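Local atomic coordinates of 1-deoxy-D-xylulose 5-phosphate reductoisomerase (Zymomonas mobilis, PDB entry 1R0K), a protein that catalyses the NADPH-dependent rearrangement and reduction of 1-deoxy-D-xylulose 5-phosphate to 2-C-methyl-D-erythritol 4-phosphate, a step of isoprenoid biosynthesis that needs a divalent metal ion. Residues G262-T268 against T282-L287. Residues are numbered along the deposited sequence.
Sequences GSPDMRT and TPAESL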
loop_
_atom_site.group_PDB
_atom_site.type_symbol
_atom_site.label_atom_id
_atom_site.label_comp_id
_atom_site.label_asym_id
_atom_site.label_seq_id
_atom_site.Cartn_x
_atom_site.Cartn_y
_atom_site.Cartn_z
ATOM N N GLY B 262 -1.387 5.306 8.371
ATOM C CA GLY B 262 -2.011 4.974 9.641
ATOM C C GLY B 262 -1.751 5.960 10.755
ATOM O O GLY B 262 -1.091 6.973 10.550
ATOM N N SER B 263 -2.298 5.670 11.932
ATOM C CA SER B 263 -2.085 6.505 13.107
ATOM C C SER B 263 -0.622 6.280 13.498
ATOM O O SER B 263 0.043 5.402 12.944
ATOM C CB SER B 263 -3.010 6.061 14.240
ATOM O OG SER B 263 -2.906 4.661 14.451
ATOM N N PRO B 264 -0.098 7.069 14.451
ATOM C CA PRO B 264 1.299 6.911 14.869
ATOM C C PRO B 264 1.606 5.795 15.877
ATOM O O PRO B 264 2.768 5.577 16.225
ATOM C CB PRO B 264 1.640 8.294 15.415
ATOM C CG PRO B 264 0.340 8.736 16.010
ATOM C CD PRO B 264 -0.665 8.329 14.970
ATOM N N ASP B 265 0.576 5.091 16.341
ATOM C CA ASP B 265 0.748 4.012 17.317
ATOM C C ASP B 265 1.785 2.990 16.842
ATOM O O ASP B 265 1.598 2.329 15.816
ATOM C CB ASP B 265 -0.588 3.304 17.543
ATOM C CG ASP B 265 -0.631 2.527 18.848
ATOM O OD1 ASP B 265 0.371 1.866 19.194
ATOM O OD2 ASP B 265 -1.682 2.572 19.521
ATOM N N MET B 266 2.865 2.843 17.604
ATOM C CA MET B 266 3.920 1.911 17.233
ATOM C C MET B 266 3.499 0.449 17.331
ATOM O O MET B 266 4.229 -0.438 16.893
ATOM C CB MET B 266 5.170 2.157 18.083
ATOM C CG MET B 266 5.961 3.394 17.675
ATOM S SD MET B 266 6.495 3.334 15.939
ATOM C CE MET B 266 7.694 1.972 15.976
ATOM N N ARG B 267 2.330 0.187 17.912
ATOM C CA ARG B 267 1.866 -1.194 18.004
ATOM C C ARG B 267 1.477 -1.707 16.620
ATOM O O ARG B 267 1.385 -2.913 16.404
ATOM C CB ARG B 267 0.683 -1.320 18.974
ATOM C CG ARG B 267 1.117 -1.294 20.439
ATOM C CD ARG B 267 -0.063 -1.311 21.396
ATOM N NE ARG B 267 -0.879 -0.107 21.262
ATOM C CZ ARG B 267 -1.886 0.205 22.071
ATOM N NH1 ARG B 267 -2.197 -0.602 23.080
ATOM N NH2 ARG B 267 -2.595 1.311 21.862
ATOM N N THR B 268 1.253 -0.797 15.677
ATOM C CA THR B 268 0.897 -1.232 14.330
ATOM C C THR B 268 2.118 -1.874 13.670
ATOM O O THR B 268 2.052 -3.018 13.236
ATOM C CB THR B 268 0.351 -0.068 13.474
ATOM O OG1 THR B 268 -0.927 0.327 13.990
ATOM C CG2 THR B 268 0.191 -0.501 12.010
ATOM N N THR B 282 -4.497 -5.183 16.969
ATOM C CA THR B 282 -3.816 -4.362 17.971
ATOM C C THR B 282 -4.821 -3.266 18.284
ATOM O O THR B 282 -5.778 -3.069 17.541
ATOM C CB THR B 282 -2.512 -3.693 17.457
ATOM O OG1 THR B 282 -2.839 -2.571 16.632
ATOM C CG2 THR B 282 -1.663 -4.685 16.664
ATOM N N PRO B 283 -4.641 -2.558 19.405
ATOM C CA PRO B 283 -5.613 -1.500 19.697
ATOM C C PRO B 283 -5.281 -0.171 19.022
ATOM O O PRO B 283 -5.879 0.851 19.328
ATOM C CB PRO B 283 -5.593 -1.420 21.219
ATOM C CG PRO B 283 -4.207 -1.812 21.562
ATOM C CD PRO B 283 -3.873 -2.931 20.606
ATOM N N ALA B 284 -4.332 -0.189 18.091
ATOM C CA ALA B 284 -3.957 1.035 17.384
ATOM C C ALA B 284 -5.199 1.694 16.781
ATOM O O ALA B 284 -6.086 1.018 16.258
ATOM C CB ALA B 284 -2.942 0.722 16.286
ATOM N N GLU B 285 -5.255 3.016 16.854
ATOM C CA GLU B 285 -6.387 3.762 16.325
ATOM C C GLU B 285 -6.431 3.757 14.796
ATOM O O GLU B 285 -5.394 3.839 14.130
ATOM C CB GLU B 285 -6.331 5.203 16.840
ATOM C CG GLU B 285 -7.414 6.112 16.284
ATOM C CD GLU B 285 -7.417 7.483 16.939
ATOM O OE1 GLU B 285 -6.358 8.147 16.956
ATOM O OE2 GLU B 285 -8.485 7.901 17.433
ATOM N N SER B 286 -7.641 3.648 14.250
ATOM C CA SER B 286 -7.850 3.657 12.807
ATOM C C SER B 286 -7.807 5.105 12.334
ATOM O O SER B 286 -8.586 5.939 12.800
ATOM C CB SER B 286 -9.210 3.055 12.456
ATOM O OG SER B 286 -9.270 1.688 12.802
ATOM N N LEU B 287 -6.905 5.404 11.405
ATOM C CA LEU B 287 -6.779 6.765 10.907
ATOM C C LEU B 287 -8.099 7.279 10.329
ATOM O O LEU B 287 -8.701 6.649 9.461
ATOM C CB LEU B 287 -5.676 6.846 9.844
ATOM C CG LEU B 287 -5.379 8.254 9.312
ATOM C CD1 LEU B 287 -4.778 9.106 10.425
ATOM C CD2 LEU B 287 -4.421 8.173 8.129
HETATM O O HOH W 1 -4.585 3.384 11.544
HETATM O O HOH W 2 -3.517 4.432 18.850
#
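Start at Thr-282, whose methyl CG2 lies 3.5 Å from Arg-267 O; its OG1 accepts from Ala-284 N (3.2 Å), forming an ST turn, and also hydrogen-bonds Asp-254 O of the second subunit. Pro-283 follows, beside the Arg-267 side chain, whose guanidinium is held by two salt bridges, NH2 to Asp-265 OD2 (2.8 Å) and NH1 to Asp-22 of helix 15-25. The Ala-284 methyl CB packs 3.7 Å from Asp-265 CB and 3.1 Å from Thr-268 OG1, which also hydrogen-bonds Asp-254 O of the second subunit. At Glu-285 the backbone does the work: its O accepts from Ser-263 OG at 2.6 Å, and one water links its N to Asp-265 OD2. A second water joins Glu-285 O, Ser-263 N and Leu-287 N. At the far end Leu-287 packs on Gly-262, its CB 4.1 Å from Gly-262 CA. Asp-265 OD1 accepts from Arg-267 N (2.9 Å), capping the turn into helix 267-275; 282-287 packs along this capped helix start, in the dimer interface.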